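Local coordinates for uncharacterized HTH-type transcriptional regulator HI_0893 (Haemophilus influenzae, PDB 3QKX), which probably binds DNA through an N-terminal helix-turn-helix and regulates transcription, at residues 85-96 with 152-160; 127-135 with 145-153. All coordinates share one frame; numbering follows the deposited sequence. Where two conformers were deposited one is given.

Contact 1. Residues 85-96 with 152-160; sequences YRQMWKNIWYFL and SLKTAINLA. With SO4 (sulfate ion), chain F.
The indole of Trp-89 meets helix 154-160 in two ways at once. Its NE1 donates to Thr-155 OG1 at 3.0 Å, an almost straight bond (166°) with the oxygen in the ring plane, while Ala-156 CB lies over one face, 3.5 Å from the centroid of the five-membered ring, as a CH-pi contact. The in-plane bond helps to fix the rotation of the indole, with one face toward the methyl. At the edge of the six-membered ring, Trp-89 CH2 touches Leu-159 CD2. One turn on, Trp-93 is swung toward the partner helix by a chi1 of 171°, its CG opposite the backbone N, and presents an edge: CZ3 comes to 3.4 Å from Ala-160 N and packs obliquely on Leu-159 CG. On the other flank Ile-92 divides its branches, CD1 reaching Leu-153 CD1 at 3.8 Å and CG2 resting against Ala-156 CB and Ile-157 CG1. Leu-153 also lays CD2 3.5 Å from Trp-89 CA, and Leu-96 CD1 ends the row on Ala-160 CB. The two helices run nearly parallel, their axes 8.7 Å apart and inclined by 23°, within the all-helical C-terminal domain of this TetR-family regulator; Trp-93 CA and Ala-156 CA are 5.5 Å apart, an approach consistent with the small alanine side chain. Thr-155 OG1 donates its proton to Ser-152 O, which also accepts from Thr-155 N, and the hydroxyl therefore faces the indole N-H as an acceptor. Tyr-85 sets its hydroxyl near the Ser-152 backbone but bonds to Ser-182. Helix 172-184 adds Val-178 and Ile-179 against Trp-89 and Leu-175 against Trp-93. On the outer side of helix 81-98, Arg-86 holds a sulfate, probably from the crystallisation liquor, by its guanidinium edge.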
loop_
_atom_site.group_PDB
_atom_site.type_symbol
_atom_site.label_atom_id
_atom_site.label_comp_id
_atom_site.label_asym_id
_atom_site.label_seq_id
_atom_site.Cartn_x
_atom_site.Cartn_y
_atom_site.Cartn_z
ATOM N N TYR A 85 9.230 -2.865 19.327
ATOM C CA TYR A 85 8.314 -2.473 18.280
ATOM C C TYR A 85 8.665 -1.076 17.739
ATOM O O TYR A 85 8.667 -0.875 16.550
ATOM C CB TYR A 85 6.872 -2.516 18.774
ATOM C CG TYR A 85 5.894 -1.902 17.793
ATOM C CD1 TYR A 85 5.362 -2.636 16.763
ATOM C CD2 TYR A 85 5.464 -0.587 17.945
ATOM C CE1 TYR A 85 4.447 -2.047 15.852
ATOM C CE2 TYR A 85 4.576 -0.014 17.056
ATOM C CZ TYR A 85 4.080 -0.746 16.014
ATOM O OH TYR A 85 3.189 -0.148 15.146
ATOM N N ARG A 86 8.958 -0.137 18.630
ATOM C CA ARG A 86 9.333 1.212 18.242
ATOM C C ARG A 86 10.600 1.222 17.404
ATOM O O ARG A 86 10.667 1.919 16.411
ATOM C CB ARG A 86 9.512 2.068 19.488
ATOM C CG ARG A 86 10.015 3.477 19.251
ATOM C CD ARG A 86 9.707 4.340 20.439
ATOM N NE ARG A 86 10.380 5.618 20.348
ATOM C CZ ARG A 86 11.596 5.901 20.822
ATOM N NH1 ARG A 86 12.353 4.991 21.455
ATOM N NH2 ARG A 86 12.081 7.124 20.634
ATOM N N GLN A 87 11.589 0.428 17.781
ATOM C CA GLN A 87 12.802 0.283 16.960
ATOM C C GLN A 87 12.455 -0.205 15.561
ATOM O O GLN A 87 12.965 0.319 14.587
ATOM C CB GLN A 87 13.764 -0.704 17.604
ATOM C CG GLN A 87 15.136 -0.844 16.902
ATOM C CD GLN A 87 15.922 0.436 16.968
ATOM O OE1 GLN A 87 16.325 0.849 18.033
ATOM N NE2 GLN A 87 16.079 1.102 15.837
HETATM N N MSE A 88 11.611 -1.228 15.475
HETATM C CA MSE A 88 11.229 -1.787 14.178
HETATM C C MSE A 88 10.484 -0.752 13.342
HETATM O O MSE A 88 10.691 -0.669 12.143
HETATM C CB MSE A 88 10.372 -3.057 14.342
HETATM C CG MSE A 88 11.175 -4.290 14.683
HETATM SE SE MSE A 88 10.079 -5.913 14.608
HETATM C CE MSE A 88 8.915 -5.608 16.151
ATOM N N TRP A 89 9.619 0.033 13.973
ATOM C CA TRP A 89 8.904 1.105 13.265
ATOM C C TRP A 89 9.898 2.099 12.665
ATOM O O TRP A 89 9.819 2.426 11.494
ATOM C CB TRP A 89 7.951 1.837 14.219
ATOM C CG TRP A 89 6.879 2.588 13.513
ATOM C CD1 TRP A 89 5.614 2.171 13.298
ATOM C CD2 TRP A 89 6.980 3.884 12.933
ATOM N NE1 TRP A 89 4.913 3.112 12.596
ATOM C CE2 TRP A 89 5.736 4.172 12.345
ATOM C CE3 TRP A 89 8.015 4.830 12.825
ATOM C CZ2 TRP A 89 5.483 5.348 11.699
ATOM C CZ3 TRP A 89 7.764 5.984 12.165
ATOM C CH2 TRP A 89 6.497 6.248 11.611
ATOM N N LYS A 90 10.837 2.556 13.486
ATOM C CA LYS A 90 11.834 3.542 13.082
ATOM C C LYS A 90 12.761 2.983 12.019
ATOM O O LYS A 90 13.157 3.693 11.069
ATOM C CB LYS A 90 12.677 3.974 14.286
ATOM C CG LYS A 90 11.920 4.748 15.352
ATOM C CD LYS A 90 12.671 4.694 16.658
ATOM C CE LYS A 90 13.580 5.913 16.863
ATOM N NZ LYS A 90 14.338 5.832 18.152
ATOM N N ASN A 91 13.127 1.711 12.169
ATOM C CA ASN A 91 13.944 1.055 11.158
ATOM C C ASN A 91 13.281 1.142 9.794
ATOM O O ASN A 91 13.929 1.490 8.826
ATOM C CB ASN A 91 14.166 -0.416 11.461
ATOM C CG ASN A 91 15.086 -0.667 12.661
ATOM O OD1 ASN A 91 15.862 0.184 13.063
ATOM N ND2 ASN A 91 14.955 -1.848 13.249
ATOM N N ILE A 92 11.981 0.847 9.729
ATOM C CA ILE A 92 11.268 0.888 8.463
ATOM C C ILE A 92 11.164 2.308 7.953
ATOM O O ILE A 92 11.382 2.553 6.773
ATOM C CB ILE A 92 9.842 0.304 8.582
ATOM C CG1 ILE A 92 9.893 -1.187 8.909
ATOM C CG2 ILE A 92 9.076 0.492 7.286
ATOM C CD1 ILE A 92 8.470 -1.830 9.072
ATOM N N TRP A 93 10.823 3.236 8.849
ATOM C CA TRP A 93 10.596 4.642 8.494
ATOM C C TRP A 93 11.835 5.269 7.909
ATOM O O TRP A 93 11.798 5.823 6.804
ATOM C CB TRP A 93 10.142 5.435 9.726
ATOM C CG TRP A 93 10.088 6.897 9.518
ATOM C CD1 TRP A 93 10.995 7.829 9.952
ATOM C CD2 TRP A 93 9.095 7.618 8.798
ATOM N NE1 TRP A 93 10.618 9.077 9.551
ATOM C CE2 TRP A 93 9.453 8.980 8.840
ATOM C CE3 TRP A 93 7.941 7.254 8.127
ATOM C CZ2 TRP A 93 8.702 9.960 8.233
ATOM C CZ3 TRP A 93 7.191 8.252 7.514
ATOM C CH2 TRP A 93 7.576 9.575 7.577
ATOM N N TYR A 94 12.941 5.164 8.637
ATOM C CA TYR A 94 14.197 5.738 8.184
ATOM C C TYR A 94 14.780 4.994 7.004
ATOM O O TYR A 94 15.520 5.587 6.244
ATOM C CB TYR A 94 15.225 5.799 9.321
ATOM C CG TYR A 94 14.850 6.796 10.386
ATOM C CD1 TYR A 94 14.763 8.160 10.096
ATOM C CD2 TYR A 94 14.588 6.382 11.687
ATOM C CE1 TYR A 94 14.407 9.080 11.073
ATOM C CE2 TYR A 94 14.223 7.280 12.663
ATOM C CZ TYR A 94 14.128 8.626 12.359
ATOM O OH TYR A 94 13.764 9.498 13.356
ATOM N N PHE A 95 14.480 3.703 6.855
ATOM C CA PHE A 95 14.984 2.948 5.708
ATOM C C PHE A 95 14.363 3.445 4.416
ATOM O O PHE A 95 15.084 3.627 3.411
ATOM C CB PHE A 95 14.720 1.460 5.852
ATOM C CG PHE A 95 15.053 0.667 4.624
ATOM C CD1 PHE A 95 16.361 0.340 4.334
ATOM C CD2 PHE A 95 14.053 0.228 3.763
ATOM C CE1 PHE A 95 16.674 -0.398 3.213
ATOM C CE2 PHE A 95 14.370 -0.517 2.635
ATOM C CZ PHE A 95 15.676 -0.826 2.369
ATOM N N LEU A 96 13.041 3.651 4.438
ATOM C CA LEU A 96 12.309 4.104 3.261
ATOM C C LEU A 96 12.571 5.554 2.968
ATOM O O LEU A 96 12.654 5.921 1.804
ATOM C CB LEU A 96 10.812 3.880 3.409
ATOM C CG LEU A 96 10.382 2.405 3.422
ATOM C CD1 LEU A 96 8.937 2.253 3.870
ATOM C CD2 LEU A 96 10.587 1.756 2.054
ATOM N N SER A 152 -0.484 -2.374 12.693
ATOM C CA SER A 152 0.576 -1.729 13.492
ATOM C C SER A 152 1.786 -1.249 12.633
ATOM O O SER A 152 1.788 -0.100 12.134
ATOM C CB SER A 152 1.013 -2.650 14.618
ATOM O OG SER A 152 1.517 -3.879 14.116
ATOM N N LEU A 153 2.774 -2.116 12.412
ATOM C CA LEU A 153 3.964 -1.703 11.667
ATOM C C LEU A 153 3.628 -1.190 10.290
ATOM O O LEU A 153 4.353 -0.360 9.752
ATOM C CB LEU A 153 4.960 -2.842 11.495
ATOM C CG LEU A 153 6.107 -2.916 12.459
ATOM C CD1 LEU A 153 7.124 -3.949 11.939
ATOM C CD2 LEU A 153 6.725 -1.556 12.615
ATOM N N LYS A 154 2.537 -1.688 9.714
ATOM C CA LYS A 154 2.092 -1.228 8.406
ATOM C C LYS A 154 2.022 0.277 8.315
ATOM O O LYS A 154 2.272 0.793 7.253
ATOM C CB LYS A 154 0.748 -1.835 8.055
ATOM C CG LYS A 154 0.217 -1.537 6.664
ATOM C CD LYS A 154 1.166 -1.930 5.565
ATOM C CE LYS A 154 0.494 -1.867 4.202
ATOM N NZ LYS A 154 1.435 -2.170 3.082
ATOM N N THR A 155 1.691 0.971 9.417
ATOM C CA THR A 155 1.611 2.442 9.429
ATOM C C THR A 155 2.922 3.107 8.977
ATOM O O THR A 155 2.909 4.078 8.228
ATOM C CB THR A 155 1.237 2.987 10.822
ATOM O OG1 THR A 155 2.101 2.410 11.827
ATOM C CG2 THR A 155 -0.242 2.696 11.152
ATOM N N ALA A 156 4.047 2.527 9.381
ATOM C CA ALA A 156 5.352 3.038 8.992
ATOM C C ALA A 156 5.468 3.099 7.486
ATOM O O ALA A 156 5.865 4.139 6.933
ATOM C CB ALA A 156 6.422 2.208 9.560
ATOM N N ILE A 157 5.014 2.046 6.817
ATOM C CA ILE A 157 5.087 1.972 5.358
ATOM C C ILE A 157 4.093 2.917 4.714
ATOM O O ILE A 157 4.411 3.571 3.736
ATOM C CB ILE A 157 4.834 0.537 4.832
ATOM C CG1 ILE A 157 5.871 -0.437 5.406
ATOM C CG2 ILE A 157 4.855 0.519 3.303
ATOM C CD1 ILE A 157 5.487 -1.914 5.299
ATOM N N ASN A 158 2.879 2.973 5.244
ATOM C CA ASN A 158 1.845 3.818 4.676
ATOM C C ASN A 158 2.186 5.324 4.845
ATOM O O ASN A 158 1.888 6.154 3.956
ATOM C CB ASN A 158 0.457 3.485 5.301
ATOM C CG ASN A 158 -0.201 2.221 4.683
ATOM O OD1 ASN A 158 0.156 1.804 3.600
ATOM N ND2 ASN A 158 -1.175 1.639 5.384
ATOM N N LEU A 159 2.806 5.669 5.975
ATOM C CA LEU A 159 3.165 7.051 6.251
ATOM C C LEU A 159 4.262 7.544 5.307
ATOM O O LEU A 159 4.139 8.615 4.726
ATOM C CB LEU A 159 3.596 7.220 7.706
ATOM C CG LEU A 159 3.618 8.651 8.226
ATOM C CD1 LEU A 159 2.210 9.304 8.163
ATOM C CD2 LEU A 159 4.126 8.655 9.617
ATOM N N ALA A 160 5.326 6.752 5.166
ATOM C CA ALA A 160 6.396 7.026 4.202
ATOM C C ALA A 160 5.827 7.211 2.790
ATOM O O ALA A 160 6.157 8.181 2.090
ATOM C CB ALA A 160 7.383 5.914 4.206
HETATM S S SO4 F . 15.315 6.982 22.035
HETATM O O1 SO4 F . 15.931 5.672 21.792
HETATM O O2 SO4 F . 14.146 6.859 22.908
HETATM O O3 SO4 F . 14.933 7.574 20.748
HETATM O O4 SO4 F . 16.267 7.872 22.691
#

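Contact 2. Residues 127-135 with 145-153; sequences WDLFCHQAQ and EDILFLLSL. With EDO (1,2-ethanediol), chain C.
Glu-145 O is gripped by two N-H groups that reach it from opposite faces of its carbonyl plane: Phe-149 N, in the regular helical bond, and Trp-127 NE1 from the neighbouring helix. The indole bond is short and nearly straight, 2.8 Å and 168°; the acceptor lies in the ring plane, whereas the donor stands above the carbonyl plane, off its lone-pair directions. With its CG anti to the backbone N, Trp-127 lays the indole along the helix, from Glu-145 O to Ser-152. Its CZ2 borders Phe-149 N and Leu-148 CB, and CH2 approaches Ser-152 OG at 3.4 Å, a hydroxyl already donated to Leu-148 O. Phe-149 turns its ring edge to one indole face in a T-shaped pair, centroids 5.4 Å apart and planes at 77°. Over the opposite face sits Cys-131 SG, which also meets Leu-148 CD1 at 3.8 Å. Leu-153 CD1 lies 3.9 Å from Trp-127 CE3, and Leu-71 of helix 52-72 also packs on the indole.

Beside the indole the chemistry is more polar. Asp-128 OD1 packs on Glu-145 CB at 3.5 Å, and the two carboxylates keep apart, Asp-128 OD1 and Glu-145 OE2 being 5.0 Å from each other. A 1,2-ethanediol, probably from the crystallisation liquor, lies by the Phe-149 face and makes a weak bond to Asp-128. Beyond the contact, Asp-146 forms a salt bridge with Lys-164 of the second subunit. With a crossing angle of 99°, this is a near-perpendicular packing of two successive helices, 126-137 and 145-151, in the all-helical C-terminal domain of a TetR-family dimer, joined chiefly by one tryptophan laid along the short helix.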
loop_
_atom_site.group_PDB
_atom_site.type_symbol
_atom_site.label_atom_id
_atom_site.label_comp_id
_atom_site.label_asym_id
_atom_site.label_seq_id
_atom_site.Cartn_x
_atom_site.Cartn_y
_atom_site.Cartn_z
ATOM N N TRP A 127 9.404 -10.094 12.836
ATOM C CA TRP A 127 8.022 -9.772 13.178
ATOM C C TRP A 127 7.316 -10.959 13.784
ATOM O O TRP A 127 6.665 -10.827 14.834
ATOM C CB TRP A 127 7.226 -9.318 11.959
ATOM C CG TRP A 127 5.809 -9.042 12.310
ATOM C CD1 TRP A 127 4.702 -9.731 11.893
ATOM C CD2 TRP A 127 5.337 -8.034 13.210
ATOM N NE1 TRP A 127 3.571 -9.204 12.480
ATOM C CE2 TRP A 127 3.938 -8.146 13.271
ATOM C CE3 TRP A 127 5.960 -7.040 13.953
ATOM C CZ2 TRP A 127 3.160 -7.313 14.067
ATOM C CZ3 TRP A 127 5.176 -6.202 14.740
ATOM C CH2 TRP A 127 3.802 -6.351 14.792
ATOM N N ASP A 128 7.418 -12.098 13.103
ATOM C CA ASP A 128 6.786 -13.332 13.546
ATOM C C ASP A 128 7.292 -13.704 14.928
ATOM O O ASP A 128 6.485 -14.016 15.820
ATOM C CB ASP A 128 7.047 -14.497 12.546
ATOM C CG ASP A 128 6.167 -14.415 11.254
ATOM O OD1 ASP A 128 5.278 -13.539 11.140
ATOM O OD2 ASP A 128 6.369 -15.256 10.353
ATOM N N LEU A 129 8.618 -13.653 15.100
ATOM C CA LEU A 129 9.268 -14.000 16.368
ATOM C C LEU A 129 8.839 -13.065 17.474
ATOM O O LEU A 129 8.562 -13.504 18.596
ATOM C CB LEU A 129 10.796 -13.936 16.254
ATOM C CG LEU A 129 11.552 -14.984 15.419
ATOM C CD1 LEU A 129 13.068 -14.795 15.587
ATOM C CD2 LEU A 129 11.158 -16.402 15.778
ATOM N N PHE A 130 8.806 -11.780 17.166
ATOM C CA PHE A 130 8.406 -10.783 18.132
ATOM C C PHE A 130 6.970 -11.025 18.597
ATOM O O PHE A 130 6.693 -10.971 19.786
ATOM C CB PHE A 130 8.543 -9.393 17.533
ATOM C CG PHE A 130 7.840 -8.315 18.317
ATOM C CD1 PHE A 130 8.462 -7.726 19.405
ATOM C CD2 PHE A 130 6.559 -7.882 17.957
ATOM C CE1 PHE A 130 7.838 -6.729 20.139
ATOM C CE2 PHE A 130 5.921 -6.858 18.681
ATOM C CZ PHE A 130 6.563 -6.289 19.783
ATOM N N CYS A 131 6.071 -11.277 17.648
ATOM C CA CYS A 131 4.681 -11.600 17.955
ATOM C C CYS A 131 4.583 -12.784 18.871
ATOM O O CYS A 131 3.802 -12.750 19.799
ATOM C CB CYS A 131 3.874 -11.853 16.684
ATOM S SG CYS A 131 3.538 -10.337 15.764
ATOM N N HIS A 132 5.397 -13.816 18.636
ATOM C CA HIS A 132 5.355 -15.020 19.451
ATOM C C HIS A 132 5.776 -14.732 20.901
ATOM O O HIS A 132 5.089 -15.156 21.835
ATOM C CB HIS A 132 6.227 -16.130 18.843
ATOM C CG HIS A 132 6.100 -17.456 19.541
ATOM N ND1 HIS A 132 4.883 -18.080 19.751
ATOM C CD2 HIS A 132 7.043 -18.291 20.060
ATOM C CE1 HIS A 132 5.082 -19.233 20.376
ATOM N NE2 HIS A 132 6.382 -19.384 20.578
ATOM N N GLN A 133 6.875 -13.995 21.076
ATOM C CA GLN A 133 7.381 -13.667 22.419
ATOM C C GLN A 133 6.433 -12.717 23.160
ATOM O O GLN A 133 6.122 -12.934 24.337
ATOM C CB GLN A 133 8.797 -13.046 22.357
ATOM C CG GLN A 133 9.923 -14.007 21.946
ATOM C CD GLN A 133 10.024 -15.251 22.849
ATOM O OE1 GLN A 133 10.304 -16.358 22.376
ATOM N NE2 GLN A 133 9.774 -15.071 24.153
ATOM N N ALA A 134 5.966 -11.681 22.465
ATOM C CA ALA A 134 5.030 -10.734 23.048
ATOM C C ALA A 134 3.666 -11.387 23.363
ATOM O O ALA A 134 3.041 -11.048 24.369
ATOM C CB ALA A 134 4.861 -9.505 22.134
ATOM N N GLN A 135 3.223 -12.329 22.528
ATOM C CA GLN A 135 1.968 -13.075 22.805
ATOM C C GLN A 135 2.137 -14.008 23.986
ATOM O O GLN A 135 1.280 -14.057 24.848
ATOM C CB GLN A 135 1.485 -13.873 21.596
ATOM C CG GLN A 135 0.741 -13.040 20.577
ATOM C CD GLN A 135 0.451 -13.788 19.281
ATOM O OE1 GLN A 135 1.123 -14.781 18.942
ATOM N NE2 GLN A 135 -0.584 -13.335 18.561
ATOM N N GLU A 145 -0.396 -13.202 12.719
ATOM C CA GLU A 145 0.752 -12.266 12.647
ATOM C C GLU A 145 0.581 -11.232 11.544
ATOM O O GLU A 145 0.988 -10.094 11.723
ATOM C CB GLU A 145 2.075 -13.015 12.459
ATOM C CG GLU A 145 2.453 -13.936 13.644
ATOM C CD GLU A 145 1.933 -15.378 13.519
ATOM O OE1 GLU A 145 1.003 -15.624 12.718
ATOM O OE2 GLU A 145 2.462 -16.265 14.238
ATOM N N ASP A 146 -0.036 -11.605 10.422
ATOM C CA ASP A 146 -0.235 -10.628 9.334
ATOM C C ASP A 146 -1.247 -9.551 9.691
ATOM O O ASP A 146 -1.006 -8.395 9.415
ATOM C CB ASP A 146 -0.542 -11.264 7.956
ATOM C CG ASP A 146 -1.694 -12.236 7.978
ATOM O OD1 ASP A 146 -2.526 -12.178 8.904
ATOM O OD2 ASP A 146 -1.767 -13.078 7.050
ATOM N N ILE A 147 -2.338 -9.931 10.361
ATOM C CA ILE A 147 -3.329 -8.969 10.835
ATOM C C ILE A 147 -2.683 -7.998 11.802
ATOM O O ILE A 147 -2.827 -6.779 11.665
ATOM C CB ILE A 147 -4.540 -9.650 11.508
ATOM C CG1 ILE A 147 -5.426 -10.318 10.465
ATOM C CG2 ILE A 147 -5.355 -8.660 12.238
ATOM C CD1 ILE A 147 -6.423 -11.306 11.044
ATOM N N LEU A 148 -1.929 -8.527 12.749
ATOM C CA LEU A 148 -1.233 -7.669 13.693
ATOM C C LEU A 148 -0.314 -6.679 12.970
ATOM O O LEU A 148 -0.316 -5.482 13.274
ATOM C CB LEU A 148 -0.425 -8.512 14.679
ATOM C CG LEU A 148 -1.219 -9.358 15.679
ATOM C CD1 LEU A 148 -0.242 -10.244 16.433
ATOM C CD2 LEU A 148 -2.008 -8.470 16.634
ATOM N N PHE A 149 0.445 -7.172 12.002
ATOM C CA PHE A 149 1.282 -6.294 11.195
ATOM C C PHE A 149 0.467 -5.199 10.515
ATOM O O PHE A 149 0.819 -4.039 10.611
ATOM C CB PHE A 149 2.037 -7.078 10.151
ATOM C CG PHE A 149 2.939 -6.223 9.286
ATOM C CD1 PHE A 149 4.212 -5.903 9.702
ATOM C CD2 PHE A 149 2.516 -5.771 8.044
ATOM C CE1 PHE A 149 5.052 -5.118 8.904
ATOM C CE2 PHE A 149 3.367 -4.999 7.237
ATOM C CZ PHE A 149 4.629 -4.683 7.672
ATOM N N LEU A 150 -0.640 -5.572 9.886
ATOM C CA LEU A 150 -1.434 -4.644 9.092
ATOM C C LEU A 150 -2.172 -3.606 9.951
ATOM O O LEU A 150 -2.568 -2.556 9.434
ATOM C CB LEU A 150 -2.404 -5.401 8.163
ATOM C CG LEU A 150 -1.719 -6.215 7.032
ATOM C CD1 LEU A 150 -2.744 -7.133 6.308
ATOM C CD2 LEU A 150 -0.902 -5.368 5.967
ATOM N N LEU A 151 -2.328 -3.897 11.250
ATOM C CA LEU A 151 -2.844 -2.942 12.243
ATOM C C LEU A 151 -1.766 -2.049 12.867
ATOM O O LEU A 151 -2.111 -1.077 13.531
ATOM C CB LEU A 151 -3.571 -3.674 13.389
ATOM C CG LEU A 151 -4.905 -4.355 13.113
ATOM C CD1 LEU A 151 -5.402 -5.063 14.368
ATOM C CD2 LEU A 151 -5.961 -3.377 12.619
ATOM N N SER A 152 -0.484 -2.374 12.693
ATOM C CA SER A 152 0.576 -1.729 13.492
ATOM C C SER A 152 1.786 -1.249 12.633
ATOM O O SER A 152 1.788 -0.100 12.134
ATOM C CB SER A 152 1.013 -2.650 14.618
ATOM O OG SER A 152 1.517 -3.879 14.116
ATOM N N LEU A 153 2.774 -2.116 12.412
ATOM C CA LEU A 153 3.964 -1.703 11.667
ATOM C C LEU A 153 3.628 -1.190 10.290
ATOM O O LEU A 153 4.353 -0.360 9.752
ATOM C CB LEU A 153 4.960 -2.842 11.495
ATOM C CG LEU A 153 6.107 -2.916 12.459
ATOM C CD1 LEU A 153 7.124 -3.949 11.939
ATOM C CD2 LEU A 153 6.725 -1.556 12.615
HETATM C C1 EDO C . 3.783 -10.700 8.274
HETATM O O1 EDO C . 3.930 -9.554 7.426
HETATM C C2 EDO C . 3.469 -11.938 7.439
HETATM O O2 EDO C . 3.478 -13.098 8.284
#

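How the contacts relate
Contact 1 is a buried helix pair near the middle of the chain, whereas contact 2 lies farther out and is only partly buried. Ser-152 and Leu-153, at the bend between helices 145-151 and 154-165, serve both, and Lys-154 N probably bonds to Phe-149 O across that bend. Met-88 and Tyr-85 pack on Phe-130, joining helix 81-98 to helix 126-137. In each contact an indole N-H provides the cross-helix hydrogen bond, to a threonine hydroxyl in the nearly parallel pair and to a main-chain carbonyl in the perpendicular one. Contact 2 also brings two carboxylates, those of Asp-128 and Glu-145, near each other, and both contacts adjoin the second subunit.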